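Local atomic coordinates of possible adhesin (Caldicellulosiruptor kronotskyensis, PDB entry 4WA0), a protein that probably mediates attachment of this extreme thermophile to cellulose, this chain being the C-terminal beta-helix domain of a tapirin. Residues 340-343 and 344-347. Sequence-based numbering, arbitrary orientation.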
ATOM      1  N   PRO A 340     -11.117   2.917  16.022  1.00 16.43           N
ATOM      2  CA  PRO A 340     -11.822   3.807  16.972  1.00 18.27           C
ATOM      3  C   PRO A 340     -12.744   3.041  17.884  1.00 15.98           C
ATOM      4  O   PRO A 340     -13.225   1.940  17.515  1.00 17.82           O
ATOM      5  CB  PRO A 340     -12.603   4.777  16.076  1.00 17.76           C
ATOM      6  CG  PRO A 340     -12.297   4.428  14.685  1.00 18.90           C
ATOM      7  CD  PRO A 340     -11.499   3.179  14.630  1.00 17.94           C
ATOM      8  N   SER A 341     -12.990   3.611  19.051  1.00 13.39           N
ATOM      9  CA  SER A 341     -13.940   3.058  20.016  1.00 14.76           C
ATOM     10  C   SER A 341     -15.346   3.141  19.399  1.00 13.59           C
ATOM     11  O   SER A 341     -15.604   3.921  18.496  1.00 12.80           O
ATOM     12  CB  SER A 341     -13.932   3.835  21.292  1.00 16.16           C
ATOM     13  OG  SER A 341     -14.334   5.168  21.053  1.00 16.08           O
ATOM     14  N   PRO A 342     -16.310   2.426  19.989  1.00 14.13           N
ATOM     15  CA  PRO A 342     -17.635   2.411  19.377  1.00 15.15           C
ATOM     16  C   PRO A 342     -18.335   3.793  19.277  1.00 14.95           C
ATOM     17  O   PRO A 342     -18.887   4.094  18.195  1.00 14.28           O
ATOM     18  CB  PRO A 342     -18.390   1.339  20.164  1.00 15.82           C
ATOM     19  CG  PRO A 342     -17.294   0.430  20.667  1.00 16.78           C
ATOM     20  CD  PRO A 342     -16.100   1.301  20.926  1.00 16.42           C
ATOM     21  N   PRO A 343     -18.192   4.643  20.304  1.00 16.21           N
ATOM     22  CA  PRO A 343     -18.797   5.950  20.153  1.00 16.98           C
ATOM     23  C   PRO A 343     -18.145   6.765  19.066  1.00 16.63           C
ATOM     24  O   PRO A 343     -18.846   7.546  18.389  1.00 17.88           O
ATOM     25  CB  PRO A 343     -18.585   6.604  21.498  1.00 15.96           C
ATOM     26  CG  PRO A 343     -18.487   5.474  22.455  1.00 19.14           C
ATOM     27  CD  PRO A 343     -17.783   4.389  21.702  1.00 17.66           C
ATOM     28  N   ILE A 344     -16.824   6.648  18.916  1.00 16.72           N
ATOM     29  CA  ILE A 344     -16.170   7.420  17.865  1.00 14.85           C
ATOM     30  C   ILE A 344     -16.494   6.843  16.478  1.00 15.95           C
ATOM     31  O   ILE A 344     -16.772   7.599  15.528  1.00 18.58           O
ATOM     32  CB  ILE A 344     -14.628   7.422  18.082  1.00 14.56           C
ATOM     33  CG1 ILE A 344     -14.282   8.080  19.408  1.00 16.12           C
ATOM     34  CG2 ILE A 344     -13.961   8.047  16.886  1.00 16.33           C
ATOM     35  CD1 ILE A 344     -14.744   9.540  19.457  1.00 17.85           C
ATOM     36  N   GLN A 345     -16.562   5.513  16.361  1.00 15.00           N
ATOM     37  CA  GLN A 345     -17.081   4.879  15.133  1.00 16.18           C
ATOM     38  C   GLN A 345     -18.447   5.394  14.763  1.00 17.53           C
ATOM     39  O   GLN A 345     -18.740   5.783  13.615  1.00 17.70           O
ATOM     40  CB  GLN A 345     -17.215   3.357  15.297  1.00 16.42           C
ATOM     41  CG  GLN A 345     -15.963   2.491  15.476  1.00 18.82           C
ATOM     42  CD  GLN A 345     -16.241   1.007  15.859  1.00 22.49           C
ATOM     43  OE1 GLN A 345     -17.073   0.341  15.260  1.00 22.18           O
ATOM     44  NE2 GLN A 345     -15.527   0.490  16.874  1.00 24.43           N
ATOM     45  N   GLN A 346     -19.340   5.458  15.743  1.00 18.47           N
ATOM     46  CA  GLN A 346     -20.686   5.895  15.467  1.00 18.78           C
ATOM     47  C   GLN A 346     -20.691   7.384  15.005  1.00 19.20           C
ATOM     48  O   GLN A 346     -21.419   7.788  14.089  1.00 19.98           O
ATOM     49  CB  GLN A 346     -21.537   5.730  16.712  1.00 19.54           C
ATOM     50  CG  GLN A 346     -22.974   6.143  16.541  1.00 20.30           C
ATOM     51  CD  GLN A 346     -23.626   5.298  15.446  1.00 23.07           C
ATOM     52  OE1 GLN A 346     -23.777   4.078  15.596  1.00 22.65           O
ATOM     53  NE2 GLN A 346     -23.923   5.932  14.283  1.00 25.00           N
ATOM     54  N   ASP A 347     -19.872   8.203  15.644  1.00 17.91           N
ATOM     55  CA  ASP A 347     -19.812   9.659  15.343  1.00 19.35           C
ATOM     56  C   ASP A 347     -19.358   9.863  13.908  1.00 21.39           C
ATOM     57  O   ASP A 347     -19.887  10.712  13.180  1.00 22.53           O
ATOM     58  CB  ASP A 347     -18.816  10.358  16.256  1.00 19.91           C
ATOM     59  CG  ASP A 347     -18.855  11.880  16.112  1.00 20.91           C
ATOM     60  OD1 ASP A 347     -19.852  12.462  16.549  1.00 20.80           O
ATOM     61  OD2 ASP A 347     -17.875  12.477  15.684  1.00 19.54           O
TER
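Q345 reaches back past the start of its own helix to the carbonyl of P340, NE2 lying 2.8 Å from P340 O. With CG beside the backbone N (chi1 -66°) and the chain extended beyond it, the amide is carried back toward the residues that lead into the first turn. The N-H...O angle is 154°, a moderately straight bond, and the donor sits tilted out of the carbonyl plane. One residue on, S341 O takes the backbone N of Q345 at 2.8 Å, so main chain and side chain of one glutamine hold two successive carbonyls.

The tight side faces the beta-helix. CG2 of I344 packs on CB of P340 at 3.6 Å, while CG1 of I344 lies 3.3 Å from OG of S341. Both apolar residues also rest on Q258, and I344 reaches V260 of strand 258-263. The buried OG of S341 is satisfied by D251, and D347 turns its carboxylate to Y262 and T249.

Across the helix the packing opens out: P342 and Q346 are exposed, and P343, exposed too, still brushes D251. The backbone bonds Q346 N to P342 O (2.8 Å) and D347 N to P343 O (3.0 Å) carry the i to i+4 pattern onward. This is a helix N-terminus with prolines in the first turn and S341 at the N-cap position, though its OG is spent on D251, laid against strands 247-251 and 258-263 at one end of the beta-helix.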